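Local coordinates for protein catalase (PDB 4B7H) that probably breaks hydrogen peroxide down to water and oxygen at a haem iron, a site that nitric oxide inhibits by binding there, at residues I68-G73 and R106-A111; D122-A127 and G141-T146; F130-G135 and N332-V337. All blocks are in the same frame, centred on the assembly; numbering follows the deposited sequence. Where two conformers were deposited one is given.

Contact 1: I68-G73 and R106-A111; sequences IPHAKG and RFSTVA. With HEM (protoporphyrin IX containing Fe), chain E; NO (nitric oxide), chain F.
His70 lies between Val110 and the haem. C3D of pyrrole ring D is 3.3 Å below the imidazole plane, while Val110 CG2 makes a CH-pi contact on the opposite face, 3.8 Å from the ring centroid. A flat ring suits so thin a slot. Its rotation is set in plane, where ND1 donates to Ser108 OG (2.8 Å, 165°), leaving NE2 3.5 Å from the nitric oxide O. The backbone is tied as well: His70 N gives a straight bond to Val110 O, and His70 O takes NH1 and NH2 of Arg106, each at 3.1 Å. Arg106 is extended from CG to NE (chi2 174°, chi3 179°), long enough for NH1 also to reach haem propionate O2D at 2.7 Å. Gly73 CA lies over the guanidinium face of Arg106, offset toward its rim and 3.0 Å from Phe107 O, a place with no room for a side chain.

Packing is looser where water fills in. One water joins Lys72 N to Thr109 OG1, another Ala71 N to Val110 O, and the Lys72 amine leaves for Ser116, Asp118 and Asp253. A histidine stacked on the haem and tied to a serine through ND1 is characteristic of the distal pocket of haem catalases.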
loop_
_atom_site.group_PDB
_atom_site.type_symbol
_atom_site.label_atom_id
_atom_site.label_comp_id
_atom_site.label_asym_id
_atom_site.label_seq_id
_atom_site.Cartn_x
_atom_site.Cartn_y
_atom_site.Cartn_z
ATOM N N ILE A 68 -14.456 -5.475 4.762
ATOM C CA ILE A 68 -14.838 -6.080 6.037
ATOM C C ILE A 68 -15.834 -5.157 6.745
ATOM O O ILE A 68 -15.518 -3.995 7.029
ATOM C CB ILE A 68 -13.613 -6.394 6.948
ATOM C CG1 ILE A 68 -14.100 -6.951 8.291
ATOM C CG2 ILE A 68 -12.700 -5.171 7.142
ATOM C CD1 ILE A 68 -12.982 -7.449 9.215
ATOM N N PRO A 69 -17.074 -5.633 6.979
ATOM C CA PRO A 69 -17.692 -6.857 6.470
ATOM C C PRO A 69 -18.331 -6.582 5.102
ATOM O O PRO A 69 -17.950 -5.600 4.450
ATOM C CB PRO A 69 -18.762 -7.168 7.538
ATOM C CG PRO A 69 -18.994 -5.849 8.283
ATOM C CD PRO A 69 -18.053 -4.817 7.713
ATOM N N HIS A 70 -19.260 -7.440 4.677
ATOM C CA HIS A 70 -20.003 -7.298 3.414
ATOM C C HIS A 70 -19.116 -7.535 2.181
ATOM O O HIS A 70 -19.355 -6.966 1.115
ATOM C CB HIS A 70 -20.724 -5.946 3.304
ATOM C CG HIS A 70 -21.821 -5.734 4.311
ATOM N ND1 HIS A 70 -23.158 -5.890 4.001
ATOM C CD2 HIS A 70 -21.782 -5.313 5.600
ATOM C CE1 HIS A 70 -23.893 -5.598 5.060
ATOM N NE2 HIS A 70 -23.084 -5.251 6.046
ATOM N N ALA A 71 -18.124 -8.412 2.318
ATOM C CA ALA A 71 -17.218 -8.739 1.212
ATOM C C ALA A 71 -17.910 -9.272 -0.036
ATOM O O ALA A 71 -17.501 -8.940 -1.151
ATOM C CB ALA A 71 -16.169 -9.734 1.666
ATOM N N LYS A 72 -18.916 -10.129 0.154
ATOM C CA LYS A 72 -19.588 -10.812 -0.961
ATOM C C LYS A 72 -20.825 -10.044 -1.405
ATOM O O LYS A 72 -21.835 -10.027 -0.702
ATOM C CB LYS A 72 -20.015 -12.231 -0.562
ATOM C CG LYS A 72 -20.684 -13.008 -1.709
ATOM C CD LYS A 72 -19.627 -13.506 -2.706
ATOM C CE LYS A 72 -20.207 -14.049 -4.026
ATOM N NZ LYS A 72 -21.210 -15.140 -3.810
ATOM N N GLY A 73 -20.766 -9.415 -2.568
ATOM C CA GLY A 73 -21.902 -8.650 -3.038
ATOM C C GLY A 73 -21.892 -8.417 -4.529
ATOM O O GLY A 73 -20.997 -8.887 -5.239
ATOM N N ARG A 106 -25.592 -1.702 -4.294
ATOM C CA ARG A 106 -24.876 -2.951 -4.048
ATOM C C ARG A 106 -25.609 -3.729 -2.962
ATOM O O ARG A 106 -25.970 -3.171 -1.916
ATOM C CB ARG A 106 -23.407 -2.703 -3.668
ATOM C CG ARG A 106 -22.560 -3.983 -3.538
ATOM C CD ARG A 106 -21.099 -3.640 -3.302
ATOM N NE ARG A 106 -20.229 -4.811 -3.134
ATOM C CZ ARG A 106 -20.069 -5.475 -1.989
ATOM N NH1 ARG A 106 -20.747 -5.113 -0.900
ATOM N NH2 ARG A 106 -19.238 -6.520 -1.936
ATOM N N PHE A 107 -25.862 -5.002 -3.245
ATOM C CA PHE A 107 -26.447 -5.936 -2.287
ATOM C C PHE A 107 -25.341 -6.872 -1.835
ATOM O O PHE A 107 -24.367 -7.085 -2.558
ATOM C CB PHE A 107 -27.532 -6.776 -2.956
ATOM C CG PHE A 107 -28.676 -5.972 -3.528
ATOM C CD1 PHE A 107 -29.673 -5.468 -2.700
ATOM C CD2 PHE A 107 -28.767 -5.749 -4.893
ATOM C CE1 PHE A 107 -30.730 -4.741 -3.224
ATOM C CE2 PHE A 107 -29.818 -5.023 -5.423
ATOM C CZ PHE A 107 -30.803 -4.519 -4.587
ATOM N N SER A 108 -25.490 -7.474 -0.663
ATOM C CA SER A 108 -24.399 -8.275 -0.113
ATOM C C SER A 108 -24.867 -9.153 1.028
ATOM O O SER A 108 -25.966 -8.972 1.540
ATOM C CB SER A 108 -23.301 -7.339 0.408
ATOM O OG SER A 108 -23.837 -6.412 1.344
ATOM N N THR A 109 -24.020 -10.095 1.432
ATOM C CA THR A 109 -24.148 -10.720 2.744
ATOM C C THR A 109 -23.221 -9.942 3.683
ATOM O O THR A 109 -22.713 -8.888 3.296
ATOM C CB THR A 109 -23.767 -12.205 2.704
ATOM O OG1 THR A 109 -22.453 -12.332 2.142
ATOM C CG2 THR A 109 -24.761 -13.002 1.868
ATOM N N VAL A 110 -22.985 -10.449 4.893
ATOM C CA VAL A 110 -22.163 -9.743 5.878
ATOM C C VAL A 110 -20.871 -10.466 6.254
ATOM O O VAL A 110 -19.782 -9.903 6.137
ATOM C CB VAL A 110 -22.956 -9.457 7.173
ATOM C CG1 VAL A 110 -22.052 -8.813 8.233
ATOM C CG2 VAL A 110 -24.160 -8.579 6.866
ATOM N N ALA A 111 -20.995 -11.701 6.730
ATOM C CA ALA A 111 -19.864 -12.405 7.344
ATOM C C ALA A 111 -18.877 -13.044 6.373
ATOM O O ALA A 111 -17.661 -13.020 6.597
ATOM C CB ALA A 111 -20.369 -13.456 8.334
HETATM C CHA HEM E . -20.026 -2.295 4.975
HETATM C CHB HEM E . -18.706 -0.293 9.191
HETATM C CHC HEM E . -23.172 -1.085 10.883
HETATM C CHD HEM E . -24.662 -1.586 6.333
HETATM C C1A HEM E . -19.279 -1.704 5.965
HETATM C C2A HEM E . -17.892 -1.293 5.851
HETATM C C3A HEM E . -17.546 -0.726 7.017
HETATM C C4A HEM E . -18.686 -0.769 7.900
HETATM C CMA HEM E . -16.198 -0.116 7.416
HETATM C CAA HEM E . -17.015 -1.474 4.592
HETATM C CBA HEM E . -17.204 -0.277 3.671
HETATM C CGA HEM E . -16.245 -0.277 2.510
HETATM O O1A HEM E . -16.683 0.131 1.406
HETATM O O2A HEM E . -15.058 -0.665 2.661
HETATM C C1B HEM E . -19.788 -0.352 10.039
HETATM C C2B HEM E . -19.804 0.051 11.427
HETATM C C3B HEM E . -21.044 -0.196 11.899
HETATM C C4B HEM E . -21.835 -0.731 10.813
HETATM C CMB HEM E . -18.581 0.623 12.172
HETATM C CAB HEM E . -21.642 0.055 13.296
HETATM C CBB HEM E . -21.191 1.016 14.102
HETATM C C1C HEM E . -24.004 -1.116 9.779
HETATM C C2C HEM E . -25.437 -0.863 9.737
HETATM C C3C HEM E . -25.833 -1.008 8.460
HETATM C C4C HEM E . -24.663 -1.332 7.673
HETATM C CMC HEM E . -26.310 -0.517 10.969
HETATM C CAC HEM E . -27.228 -0.807 7.820
HETATM C CBC HEM E . -28.142 0.040 8.323
HETATM C C1D HEM E . -23.560 -1.894 5.583
HETATM C C2D HEM E . -23.636 -2.257 4.205
HETATM C C3D HEM E . -22.213 -2.478 3.770
HETATM C C4D HEM E . -21.397 -2.217 4.924
HETATM C CMD HEM E . -24.895 -2.405 3.354
HETATM C CAD HEM E . -21.775 -2.862 2.365
HETATM C CBD HEM E . -21.833 -1.615 1.485
HETATM C CGD HEM E . -21.490 -2.081 0.101
HETATM O O1D HEM E . -20.431 -1.677 -0.440
HETATM O O2D HEM E . -22.274 -2.885 -0.462
HETATM N NA HEM E . -19.742 -1.363 7.227
HETATM N NB HEM E . -21.034 -0.826 9.691
HETATM N NC HEM E . -23.563 -1.394 8.495
HETATM N ND HEM E . -22.228 -1.886 5.987
HETATM FE FE HEM E . -21.649 -1.420 7.857
HETATM N N NO F . -21.595 -3.046 8.342
HETATM O O NO F . -21.872 -3.908 8.990
HETATM O O HOH W 1 -17.328 -10.043 4.882
HETATM O O HOH W 2 -20.050 -10.842 2.715
HETATM O O HOH W 3 -18.310 -6.736 -4.707
#

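Contact 2: D122-A127 and G141-T146; sequences DVHGFA and GNNTPT. With HEM (protoporphyrin IX containing Fe), chain E.
Gly141 and Phe126 exchange two backbone hydrogen bonds as an antiparallel hydrogen-bonded pair, Phe126 N to Gly141 O and Gly141 N to Phe126 O, both 2.9 Å long. One residue further, Gly125 faces Asn142 as a non-hydrogen-bonded pair. Both glycines lie at the haem edge, methyl CMD being 3.0 Å from Gly141 O and 3.5 Å from Gly125 CA; a side chain on Gly125 would collide with CMD, while one on Gly141 would be tight against Phe126 O. The Asn142 side chain crosses that of Val123 at about a right angle, with CG 3.5 Å from Val123 CG1, one methyl of the branched valine lying against the amide carbon.

Beyond the pairing Asn143 takes over, as the strands 125-132 and 135-142 of this antiparallel beta hairpin, part of the catalase beta-barrel, run out into loops. Its N donates to His124 O, and its OD1 accepts His124 N at 3.1 Å, the N lying 58° out of the amide plane. CG stands between the backbone N and the carbonyl carbon (chi1 70°), close over its own backbone, from where OD1 meets His124 N. A short polar side chain suits this place because it can copy a strand bond after the strand has ended.

Farther out, ND2 of Asn143 reaches Asp122 O through a water. Thr144 OG1 accepts Thr146 N in an ST turn and also hydrogen-bonds Gln189 OE1; the next residue, Pro145, touches the bound NADPH. The Phe126 ring meets Trp271 and Phe107 edge-to-face.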
loop_
_atom_site.group_PDB
_atom_site.type_symbol
_atom_site.label_atom_id
_atom_site.label_comp_id
_atom_site.label_asym_id
_atom_site.label_seq_id
_atom_site.Cartn_x
_atom_site.Cartn_y
_atom_site.Cartn_z
ATOM N N ASP A 122 -27.886 -14.834 6.772
ATOM C CA ASP A 122 -27.176 -13.608 7.094
ATOM C C ASP A 122 -28.099 -12.437 6.857
ATOM O O ASP A 122 -29.091 -12.554 6.130
ATOM C CB ASP A 122 -25.951 -13.443 6.183
ATOM C CG ASP A 122 -24.771 -12.802 6.889
ATOM O OD1 ASP A 122 -24.939 -12.288 8.024
ATOM O OD2 ASP A 122 -23.661 -12.811 6.305
ATOM N N VAL A 123 -27.757 -11.302 7.455
ATOM C CA VAL A 123 -28.304 -10.022 7.035
ATOM C C VAL A 123 -27.850 -9.799 5.588
ATOM O O VAL A 123 -26.757 -10.254 5.199
ATOM C CB VAL A 123 -27.764 -8.885 7.940
ATOM C CG1 VAL A 123 -28.113 -7.515 7.381
ATOM C CG2 VAL A 123 -28.280 -9.039 9.371
ATOM N N HIS A 124 -28.672 -9.120 4.787
ATOM C CA HIS A 124 -28.215 -8.670 3.476
ATOM C C HIS A 124 -28.132 -7.165 3.388
ATOM O O HIS A 124 -29.070 -6.441 3.743
ATOM C CB HIS A 124 -29.088 -9.220 2.353
ATOM C CG HIS A 124 -28.968 -10.697 2.202
ATOM N ND1 HIS A 124 -28.143 -11.285 1.269
ATOM C CD2 HIS A 124 -29.520 -11.707 2.912
ATOM C CE1 HIS A 124 -28.218 -12.600 1.391
ATOM N NE2 HIS A 124 -29.052 -12.881 2.377
ATOM N N GLY A 125 -26.994 -6.695 2.899
ATOM C CA GLY A 125 -26.795 -5.281 2.660
ATOM C C GLY A 125 -27.659 -4.787 1.521
ATOM O O GLY A 125 -27.936 -5.520 0.570
ATOM N N PHE A 126 -28.061 -3.524 1.613
ATOM C CA PHE A 126 -28.975 -2.901 0.665
ATOM C C PHE A 126 -28.499 -1.448 0.575
ATOM O O PHE A 126 -29.036 -0.554 1.236
ATOM C CB PHE A 126 -30.403 -2.997 1.220
ATOM C CG PHE A 126 -31.495 -2.784 0.202
ATOM C CD1 PHE A 126 -31.671 -1.552 -0.405
ATOM C CD2 PHE A 126 -32.382 -3.810 -0.106
ATOM C CE1 PHE A 126 -32.698 -1.354 -1.332
ATOM C CE2 PHE A 126 -33.424 -3.613 -1.024
ATOM C CZ PHE A 126 -33.577 -2.385 -1.635
ATOM N N ALA A 127 -27.470 -1.222 -0.240
ATOM C CA ALA A 127 -26.726 0.032 -0.213
ATOM C C ALA A 127 -26.895 0.839 -1.489
ATOM O O ALA A 127 -26.439 0.427 -2.562
ATOM C CB ALA A 127 -25.252 -0.249 0.048
ATOM N N GLY A 141 -28.039 0.914 3.559
ATOM C CA GLY A 141 -28.979 0.228 4.421
ATOM C C GLY A 141 -28.808 -1.276 4.432
ATOM O O GLY A 141 -27.826 -1.802 3.905
ATOM N N ASN A 142 -29.757 -1.958 5.066
ATOM C CA ASN A 142 -29.800 -3.420 5.132
ATOM C C ASN A 142 -31.229 -3.869 4.851
ATOM O O ASN A 142 -32.136 -3.037 4.779
ATOM C CB ASN A 142 -29.385 -3.920 6.523
ATOM C CG ASN A 142 -27.877 -4.072 6.689
ATOM O OD1 ASN A 142 -27.150 -4.374 5.738
ATOM N ND2 ASN A 142 -27.409 -3.897 7.916
ATOM N N ASN A 143 -31.436 -5.178 4.730
ATOM C CA ASN A 143 -32.776 -5.733 4.544
ATOM C C ASN A 143 -33.537 -5.956 5.868
ATOM O O ASN A 143 -34.475 -6.763 5.923
ATOM C CB ASN A 143 -32.708 -7.036 3.740
ATOM C CG ASN A 143 -32.085 -8.164 4.526
ATOM O OD1 ASN A 143 -31.453 -7.939 5.560
ATOM N ND2 ASN A 143 -32.257 -9.385 4.046
ATOM N N THR A 144 -33.124 -5.234 6.913
ATOM C CA THR A 144 -33.758 -5.242 8.232
ATOM C C THR A 144 -33.906 -3.810 8.742
ATOM O O THR A 144 -33.030 -2.965 8.505
ATOM C CB THR A 144 -32.925 -6.024 9.267
ATOM O OG1 THR A 144 -33.403 -5.716 10.581
ATOM C CG2 THR A 144 -31.435 -5.650 9.165
ATOM N N PRO A 145 -35.011 -3.527 9.454
ATOM C CA PRO A 145 -35.261 -2.186 9.991
ATOM C C PRO A 145 -34.449 -1.904 11.258
ATOM O O PRO A 145 -34.490 -0.786 11.772
ATOM C CB PRO A 145 -36.757 -2.234 10.332
ATOM C CG PRO A 145 -36.957 -3.667 10.740
ATOM C CD PRO A 145 -36.147 -4.429 9.712
ATOM N N THR A 146 -33.712 -2.900 11.744
ATOM C CA THR A 146 -32.988 -2.777 13.005
ATOM C C THR A 146 -31.593 -3.410 12.874
ATOM O O THR A 146 -31.167 -3.734 11.768
ATOM C CB THR A 146 -33.835 -3.376 14.172
ATOM O OG1 THR A 146 -33.215 -3.105 15.431
ATOM C CG2 THR A 146 -34.044 -4.880 13.996
HETATM C CHA HEM E . -20.026 -2.295 4.975
HETATM C CHB HEM E . -18.706 -0.293 9.191
HETATM C CHC HEM E . -23.172 -1.085 10.883
HETATM C CHD HEM E . -24.662 -1.586 6.333
HETATM C C1A HEM E . -19.279 -1.704 5.965
HETATM C C2A HEM E . -17.892 -1.293 5.851
HETATM C C3A HEM E . -17.546 -0.726 7.017
HETATM C C4A HEM E . -18.686 -0.769 7.900
HETATM C CMA HEM E . -16.198 -0.116 7.416
HETATM C CAA HEM E . -17.015 -1.474 4.592
HETATM C CBA HEM E . -17.204 -0.277 3.671
HETATM C CGA HEM E . -16.245 -0.277 2.510
HETATM O O1A HEM E . -16.683 0.131 1.406
HETATM O O2A HEM E . -15.058 -0.665 2.661
HETATM C C1B HEM E . -19.788 -0.352 10.039
HETATM C C2B HEM E . -19.804 0.051 11.427
HETATM C C3B HEM E . -21.044 -0.196 11.899
HETATM C C4B HEM E . -21.835 -0.731 10.813
HETATM C CMB HEM E . -18.581 0.623 12.172
HETATM C CAB HEM E . -21.642 0.055 13.296
HETATM C CBB HEM E . -21.191 1.016 14.102
HETATM C C1C HEM E . -24.004 -1.116 9.779
HETATM C C2C HEM E . -25.437 -0.863 9.737
HETATM C C3C HEM E . -25.833 -1.008 8.460
HETATM C C4C HEM E . -24.663 -1.332 7.673
HETATM C CMC HEM E . -26.310 -0.517 10.969
HETATM C CAC HEM E . -27.228 -0.807 7.820
HETATM C CBC HEM E . -28.142 0.040 8.323
HETATM C C1D HEM E . -23.560 -1.894 5.583
HETATM C C2D HEM E . -23.636 -2.257 4.205
HETATM C C3D HEM E . -22.213 -2.478 3.770
HETATM C C4D HEM E . -21.397 -2.217 4.924
HETATM C CMD HEM E . -24.895 -2.405 3.354
HETATM C CAD HEM E . -21.775 -2.862 2.365
HETATM C CBD HEM E . -21.833 -1.615 1.485
HETATM C CGD HEM E . -21.490 -2.081 0.101
HETATM O O1D HEM E . -20.431 -1.677 -0.440
HETATM O O2D HEM E . -22.274 -2.885 -0.462
HETATM N NA HEM E . -19.742 -1.363 7.227
HETATM N NB HEM E . -21.034 -0.826 9.691
HETATM N NC HEM E . -23.563 -1.394 8.495
HETATM N ND HEM E . -22.228 -1.886 5.987
HETATM FE FE HEM E . -21.649 -1.420 7.857
HETATM O O HOH W 4 -31.488 -11.371 5.997
#

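Contact 3: F130-G135 and N332-V337; sequences FYTEEG and NIVPGV
Thr132 faces Val334 at the tip of a hairpin, its OG1 4.1 Å from Val334 CG1 as the two side chains pass at a slant. This hydroxyl works chiefly within its own turn: it donates to Gly135 O at 2.6 Å and accepts Glu134 N at 3.0 Å, the second bond making an ST turn. A threonine suits the spot because one small group both gives and receives a bond while the side chain also packs on Leu94 and Tyr137. Glu133 rounds the exposed corner of the type I turn from Thr132 to Gly135, where a charged side chain is tolerated, with a long, weak ion pair to Lys99.

Glu134 then reaches over. Its CG is anti to the carbonyl carbon (chi1 -63°) and the chain beyond is extended (chi2 -179°), which carries CD out toward Pro335; OE1 lies against the ring, 3.7 Å from both CB and CG of Pro335. No hydrogen bond joins the segments directly. Instead, one water donates to OE1 at 2.6 Å and to Pro335 O at 2.8 Å, so OE1 has a hydrogen-bond donor while it also leans on ring carbons. The backbone O of Glu134 is 3.6 Å from Val334 CG1.

Gly135 closes the turn with its N bonded to Thr132 O, at a positive phi of 116° that favours glycine, and its carbonyl O also borders Val334 CG1. Opposite, Pro335 and Gly336 take the two central positions of a type II turn, to which their types are suited, and Pro335 packs on Pro29 of a neighbouring subunit. Two tight turns, a hairpin tip and a Pro-Gly reversal, thus meet at the edge of a subunit interface by van der Waals contacts of Val334 and Pro335 carbons with hairpin oxygens, and by a bridging water.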
loop_
_atom_site.group_PDB
_atom_site.type_symbol
_atom_site.label_atom_id
_atom_site.label_comp_id
_atom_site.label_asym_id
_atom_site.label_seq_id
_atom_site.Cartn_x
_atom_site.Cartn_y
_atom_site.Cartn_z
ATOM N N PHE A 130 -27.357 7.761 -4.686
ATOM C CA PHE A 130 -28.078 8.636 -5.592
ATOM C C PHE A 130 -27.130 9.726 -6.074
ATOM O O PHE A 130 -26.549 10.459 -5.264
ATOM C CB PHE A 130 -29.301 9.230 -4.886
ATOM C CG PHE A 130 -30.227 8.187 -4.323
ATOM C CD1 PHE A 130 -31.012 7.420 -5.170
ATOM C CD2 PHE A 130 -30.286 7.941 -2.953
ATOM C CE1 PHE A 130 -31.856 6.441 -4.670
ATOM C CE2 PHE A 130 -31.132 6.954 -2.439
ATOM C CZ PHE A 130 -31.915 6.203 -3.300
ATOM N N TYR A 131 -26.943 9.803 -7.392
ATOM C CA TYR A 131 -26.043 10.797 -7.974
ATOM C C TYR A 131 -26.814 12.104 -8.134
ATOM O O TYR A 131 -27.295 12.418 -9.227
ATOM C CB TYR A 131 -25.485 10.314 -9.322
ATOM C CG TYR A 131 -24.591 9.077 -9.234
ATOM C CD1 TYR A 131 -25.132 7.787 -9.243
ATOM C CD2 TYR A 131 -23.205 9.201 -9.164
ATOM C CE1 TYR A 131 -24.319 6.662 -9.172
ATOM C CE2 TYR A 131 -22.376 8.077 -9.092
ATOM C CZ TYR A 131 -22.940 6.809 -9.105
ATOM O OH TYR A 131 -22.147 5.685 -9.029
ATOM N N THR A 132 -26.938 12.861 -7.043
ATOM C CA THR A 132 -27.777 14.057 -7.036
ATOM C C THR A 132 -27.037 15.296 -7.534
ATOM O O THR A 132 -25.802 15.312 -7.631
ATOM C CB THR A 132 -28.402 14.359 -5.635
ATOM O OG1 THR A 132 -27.583 15.288 -4.910
ATOM C CG2 THR A 132 -28.608 13.093 -4.814
ATOM N N GLU A 133 -27.803 16.342 -7.823
ATOM C CA GLU A 133 -27.249 17.602 -8.308
ATOM C C GLU A 133 -26.497 18.352 -7.209
ATOM O O GLU A 133 -25.772 19.301 -7.489
ATOM C CB GLU A 133 -28.355 18.487 -8.893
ATOM C CG GLU A 133 -29.033 17.896 -10.129
ATOM C CD GLU A 133 -30.158 18.765 -10.666
ATOM O OE1 GLU A 133 -30.199 19.971 -10.338
ATOM O OE2 GLU A 133 -31.005 18.237 -11.417
ATOM N N GLU A 134 -26.682 17.933 -5.960
ATOM C CA GLU A 134 -25.970 18.536 -4.829
ATOM C C GLU A 134 -25.004 17.538 -4.191
ATOM O O GLU A 134 -24.613 17.684 -3.028
ATOM C CB GLU A 134 -26.951 19.143 -3.811
ATOM C CG GLU A 134 -27.745 20.289 -4.444
ATOM C CD GLU A 134 -28.736 21.005 -3.536
ATOM O OE1 GLU A 134 -29.003 20.548 -2.409
ATOM O OE2 GLU A 134 -29.270 22.046 -3.981
ATOM N N GLY A 135 -24.605 16.536 -4.972
ATOM C CA GLY A 135 -23.623 15.557 -4.533
ATOM C C GLY A 135 -24.175 14.144 -4.446
ATOM O O GLY A 135 -25.381 13.923 -4.590
ATOM N N ASN A 332 -21.908 10.133 3.140
ATOM C CA ASN A 332 -22.267 10.854 1.927
ATOM C C ASN A 332 -23.688 11.400 2.048
ATOM O O ASN A 332 -24.628 10.881 1.434
ATOM C CB ASN A 332 -22.127 9.952 0.703
ATOM C CG ASN A 332 -20.686 9.745 0.302
ATOM O OD1 ASN A 332 -19.813 10.563 0.623
ATOM N ND2 ASN A 332 -20.424 8.662 -0.421
ATOM N N ILE A 333 -23.837 12.441 2.866
ATOM C CA ILE A 333 -25.105 13.134 2.995
ATOM C C ILE A 333 -25.085 14.427 2.185
ATOM O O ILE A 333 -24.025 14.876 1.727
ATOM C CB ILE A 333 -25.470 13.390 4.468
ATOM C CG1 ILE A 333 -24.414 14.259 5.166
ATOM C CG2 ILE A 333 -25.679 12.064 5.200
ATOM C CD1 ILE A 333 -24.812 14.661 6.581
ATOM N N VAL A 334 -26.267 15.008 1.995
ATOM C CA VAL A 334 -26.445 16.195 1.164
ATOM C C VAL A 334 -27.343 17.174 1.927
ATOM O O VAL A 334 -27.979 16.788 2.911
ATOM C CB VAL A 334 -27.084 15.834 -0.206
ATOM C CG1 VAL A 334 -26.110 15.057 -1.080
ATOM C CG2 VAL A 334 -28.379 15.056 -0.007
ATOM N N PRO A 335 -27.402 18.448 1.487
ATOM C CA PRO A 335 -28.291 19.404 2.160
ATOM C C PRO A 335 -29.727 18.897 2.243
ATOM O O PRO A 335 -30.223 18.304 1.284
ATOM C CB PRO A 335 -28.216 20.641 1.252
ATOM C CG PRO A 335 -26.851 20.566 0.647
ATOM C CD PRO A 335 -26.590 19.094 0.440
ATOM N N GLY A 336 -30.375 19.124 3.383
ATOM C CA GLY A 336 -31.717 18.616 3.610
ATOM C C GLY A 336 -31.767 17.273 4.326
ATOM O O GLY A 336 -32.852 16.805 4.685
ATOM N N VAL A 337 -30.607 16.649 4.530
ATOM C CA VAL A 337 -30.511 15.388 5.264
ATOM C C VAL A 337 -29.490 15.546 6.385
ATOM O O VAL A 337 -28.429 16.154 6.193
ATOM C CB VAL A 337 -30.050 14.229 4.359
ATOM C CG1 VAL A 337 -29.886 12.946 5.159
ATOM C CG2 VAL A 337 -31.035 14.016 3.224
HETATM O O HOH W 5 -29.675 18.191 -1.461
#

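In the fold
Contacts 1 and 2 form one continuous haem wall, their centres 10 Å apart. Strands 100-108 and 125-132 are sheet neighbours, and Ser108 O lies 2.8 Å from Gly125 N, a probable hydrogen bond. Asp122 OD2, 2.8 Å from Val110 N, probably adds a second tie. Contact 1 supplies the face above the iron, whereas contact 2 lines the edge of the same porphyrin and leads on toward the NADPH site. Contact 3 shares strand 125-132 with contact 2 but sits at the strand's far end, its centre about 21 Å from contact 2 and 24 Å from contact 1. The hairpin thus runs from the haem pocket to a tip whose partner, 332-337, packs on another subunit.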